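Local coordinates for peptidoglycan-recognition protein SA (Drosophila melanogaster, PDB 1SXR) that binds peptidoglycan of Gram-positive bacteria as a secreted recognition receptor and so activates the Toll pathway of innate immunity, at residues L147-Q152 and N165-W170. Numbering follows the deposited sequence.
Sequences LIAGSQ and NEIQEW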
ATOM      1  N   LEU A 147       2.515 -10.889  -5.999  1.00 15.67           N
ATOM      2  CA  LEU A 147       3.122  -9.795  -5.234  1.00 15.07           C
ATOM      3  C   LEU A 147       4.207  -9.144  -6.079  1.00 15.38           C
ATOM      4  O   LEU A 147       5.125  -9.821  -6.567  1.00 14.84           O
ATOM      5  CB  LEU A 147       3.741 -10.349  -3.941  1.00 14.77           C
ATOM      6  CG  LEU A 147       4.406  -9.318  -3.018  1.00 14.34           C
ATOM      7  CD1 LEU A 147       3.302  -8.595  -2.269  1.00 16.57           C
ATOM      8  CD2 LEU A 147       5.370  -9.975  -2.034  1.00 17.24           C
ATOM      9  N   ILE A 148       4.136  -7.832  -6.254  1.00 14.24           N
ATOM     10  CA  ILE A 148       5.192  -7.134  -6.990  1.00 13.89           C
ATOM     11  C   ILE A 148       5.577  -5.830  -6.304  1.00 13.27           C
ATOM     12  O   ILE A 148       4.819  -5.297  -5.504  1.00 13.33           O
ATOM     13  CB  ILE A 148       4.769  -6.806  -8.440  1.00 13.92           C
ATOM     14  CG1 ILE A 148       3.492  -5.954  -8.456  1.00 14.88           C
ATOM     15  CG2 ILE A 148       4.480  -8.082  -9.231  1.00 14.69           C
ATOM     16  CD1 ILE A 148       3.139  -5.471  -9.865  1.00 15.35           C
ATOM     17  N   ALA A 149       6.783  -5.366  -6.628  1.00 13.41           N
ATOM     18  CA  ALA A 149       7.254  -4.026  -6.263  1.00 12.06           C
ATOM     19  C   ALA A 149       6.831  -2.984  -7.295  1.00 12.75           C
ATOM     20  O   ALA A 149       6.809  -3.235  -8.499  1.00 12.93           O
ATOM     21  CB  ALA A 149       8.782  -4.024  -6.143  1.00 13.27           C
ATOM     22  N   GLY A 150       6.535  -1.779  -6.827  1.00 11.47           N
ATOM     23  CA  GLY A 150       6.208  -0.705  -7.755  1.00 11.32           C
ATOM     24  C   GLY A 150       7.211  -0.556  -8.883  1.00 12.17           C
ATOM     25  O   GLY A 150       6.837  -0.330 -10.029  1.00 12.44           O
ATOM     26  N   SER A 151       8.488  -0.661  -8.530  1.00 12.93           N
ATOM     27  CA  SER A 151       9.587  -0.441  -9.467  1.00 13.03           C
ATOM     28  C   SER A 151       9.584  -1.441 -10.617  1.00 13.92           C
ATOM     29  O   SER A 151      10.192  -1.190 -11.670  1.00 14.82           O
ATOM     30  CB  SER A 151      10.922  -0.456  -8.721  1.00 13.49           C
ATOM     31  OG  SER A 151      11.173  -1.735  -8.155  1.00 16.08           O
ATOM     32  N   GLN A 152       8.888  -2.557 -10.432  1.00 13.53           N
ATOM     33  CA  GLN A 152       8.860  -3.569 -11.505  1.00 14.19           C
ATOM     34  C   GLN A 152       7.963  -3.169 -12.658  1.00 15.01           C
ATOM     35  O   GLN A 152       8.103  -3.706 -13.761  1.00 15.97           O
ATOM     36  CB  GLN A 152       8.408  -4.926 -10.962  1.00 13.89           C
ATOM     37  CG  GLN A 152       9.345  -5.518  -9.950  1.00 14.20           C
ATOM     38  CD  GLN A 152       8.851  -6.862  -9.462  1.00 16.13           C
ATOM     39  OE1 GLN A 152       8.346  -6.986  -8.346  1.00 15.57           O
ATOM     40  NE2 GLN A 152       8.980  -7.896 -10.320  1.00 16.99           N
ATOM     41  N   ASN A 165      14.582  -6.102  -2.231  1.00 17.96           N
ATOM     42  CA  ASN A 165      15.319  -7.351  -2.051  1.00 19.67           C
ATOM     43  C   ASN A 165      14.646  -8.289  -1.062  1.00 20.04           C
ATOM     44  O   ASN A 165      14.676  -9.507  -1.250  1.00 21.59           O
ATOM     45  CB  ASN A 165      16.777  -7.094  -1.660  1.00 19.86           C
ATOM     46  CG  ASN A 165      17.588  -6.538  -2.805  1.00 21.86           C
ATOM     47  OD1 ASN A 165      17.234  -6.715  -3.973  1.00 24.93           O
ATOM     48  ND2 ASN A 165      18.687  -5.843  -2.482  1.00 25.36           N
ATOM     49  N   GLU A 166      14.048  -7.732  -0.011  1.00 20.01           N
ATOM     50  CA  GLU A 166      13.292  -8.522   0.951  1.00 21.06           C
ATOM     51  C   GLU A 166      12.037  -9.153   0.335  1.00 21.26           C
ATOM     52  O   GLU A 166      11.838 -10.361   0.454  1.00 21.88           O
ATOM     53  CB  GLU A 166      12.964  -7.690   2.209  1.00 21.29           C
ATOM     54  CG  GLU A 166      11.992  -8.318   3.203  1.00 22.92           C
ATOM     55  CD  GLU A 166      12.538  -9.552   3.921  1.00 28.34           C
ATOM     56  OE1 GLU A 166      13.775  -9.692   4.066  1.00 30.55           O
ATOM     57  OE2 GLU A 166      11.724 -10.391   4.356  1.00 29.70           O
ATOM     58  N   ILE A 167      11.178  -8.364  -0.312  1.00 20.37           N
ATOM     59  CA  ILE A 167       9.926  -8.940  -0.817  1.00 21.44           C
ATOM     60  C   ILE A 167      10.148  -9.984  -1.921  1.00 21.62           C
ATOM     61  O   ILE A 167       9.310 -10.856  -2.142  1.00 20.67           O
ATOM     62  CB  ILE A 167       8.926  -7.848  -1.255  1.00 21.61           C
ATOM     63  CG1 ILE A 167       9.412  -7.137  -2.502  1.00 22.09           C
ATOM     64  CG2 ILE A 167       8.682  -6.837  -0.128  1.00 22.80           C
ATOM     65  CD1 ILE A 167       8.364  -6.239  -3.121  1.00 25.94           C
ATOM     66  N   GLN A 168      11.282  -9.916  -2.605  1.00 22.16           N
ATOM     67  CA  GLN A 168      11.591 -10.949  -3.605  1.00 23.39           C
ATOM     68  C   GLN A 168      11.667 -12.345  -2.990  1.00 23.79           C
ATOM     69  O   GLN A 168      11.516 -13.347  -3.688  1.00 24.51           O
ATOM     70  CB  GLN A 168      12.906 -10.651  -4.296  1.00 23.11           C
ATOM     71  CG  GLN A 168      12.862  -9.523  -5.269  1.00 24.23           C
ATOM     72  CD  GLN A 168      14.234  -9.226  -5.822  1.00 27.64           C
ATOM     73  OE1 GLN A 168      14.949 -10.140  -6.219  1.00 29.00           O
ATOM     74  NE2 GLN A 168      14.613  -7.957  -5.845  1.00 28.39           N
ATOM     75  N   GLU A 169      11.897 -12.410  -1.689  1.00 24.11           N
ATOM     76  CA  GLU A 169      11.985 -13.702  -1.015  1.00 25.19           C
ATOM     77  C   GLU A 169      10.646 -14.159  -0.445  1.00 25.06           C
ATOM     78  O   GLU A 169      10.554 -15.233   0.164  1.00 25.51           O
ATOM     79  CB  GLU A 169      13.039 -13.648   0.085  1.00 25.31           C
ATOM     80  CG  GLU A 169      14.380 -13.113  -0.398  1.00 27.65           C
ATOM     81  CD  GLU A 169      15.022 -14.016  -1.433  0.50 29.62           C
ATOM     82  OE1 GLU A 169      14.818 -15.248  -1.349  0.50 30.21           O
ATOM     83  OE2 GLU A 169      15.720 -13.499  -2.334  0.50 30.97           O
ATOM     84  N   TRP A 170       9.594 -13.367  -0.627  1.00 24.00           N
ATOM     85  CA  TRP A 170       8.310 -13.748  -0.061  1.00 23.69           C
ATOM     86  C   TRP A 170       7.573 -14.656  -1.014  1.00 23.16           C
ATOM     87  O   TRP A 170       7.746 -14.563  -2.227  1.00 23.06           O
ATOM     88  CB  TRP A 170       7.441 -12.518   0.183  1.00 23.74           C
ATOM     89  CG  TRP A 170       7.886 -11.650   1.290  1.00 23.79           C
ATOM     90  CD1 TRP A 170       9.095 -11.673   1.936  1.00 24.35           C
ATOM     91  CD2 TRP A 170       7.145 -10.572   1.867  1.00 23.74           C
ATOM     92  NE1 TRP A 170       9.136 -10.682   2.886  1.00 25.04           N
ATOM     93  CE2 TRP A 170       7.953  -9.988   2.863  1.00 24.44           C
ATOM     94  CE3 TRP A 170       5.867 -10.039   1.642  1.00 25.02           C
ATOM     95  CZ2 TRP A 170       7.525  -8.909   3.641  1.00 24.57           C
ATOM     96  CZ3 TRP A 170       5.450  -8.954   2.405  1.00 24.46           C
ATOM     97  CH2 TRP A 170       6.276  -8.406   3.396  1.00 24.71           C
TER
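The amide oxygen OE1 of Q152 accepts two N-H groups, the backbone N of A149 and the indole NE1 of W173. The bond from A149 N to Q152 OE1 is 2.8 Å long and nearly straight, at 170°. Glutamine suits this place because its reach lets it fold back on the end of the strand, while its NE2 still donates to the carbonyl of L174. The A149 amide also has an apolar neighbour: CD1 of I167 lies 3.9 Å from A149 N and 3.8 Å from A149 CB. The isoleucine has CG1 set between its backbone N and carbonyl carbon (chi1 69°) and CD1 extended beyond; alanine suits the spot opposite because its single methyl packs against I167 CD1, where a longer side chain would probably be in the way.

In the type 2 amidase fold of peptidoglycan recognition proteins, strand 145-149 borders the central mixed sheet, pairing through I148 with V38 and I40. Helix 161-167 packs against it through I167, which also touches I40. A type I turn from I167 to W170, closed by W170 N to I167 O at 2.9 Å, brings the indole beside L147. There L147 CD2 meets W170 CE3 at 3.7 Å, the two side chains crossing obliquely. One indole face lies over I167 CA, near the ring's rim. Tryptophan suits the place, its wide ring meeting both L147 and helix 122-137 (L125, A128 and K129) while, in the ring plane, NE1 donates to the anti side of E166 OE2 at 3.0 Å; bond and packing together help to hold the ring's rotation. An alanine in place of W170 would probably open a gap between L147 and helix 122-137 and leave E166 OE2 without its indole donor. Leucine fits its position because, with CG anti to the backbone N (chi1 -179°), CD2 meets the indole while the side chain also touches V38 and I40.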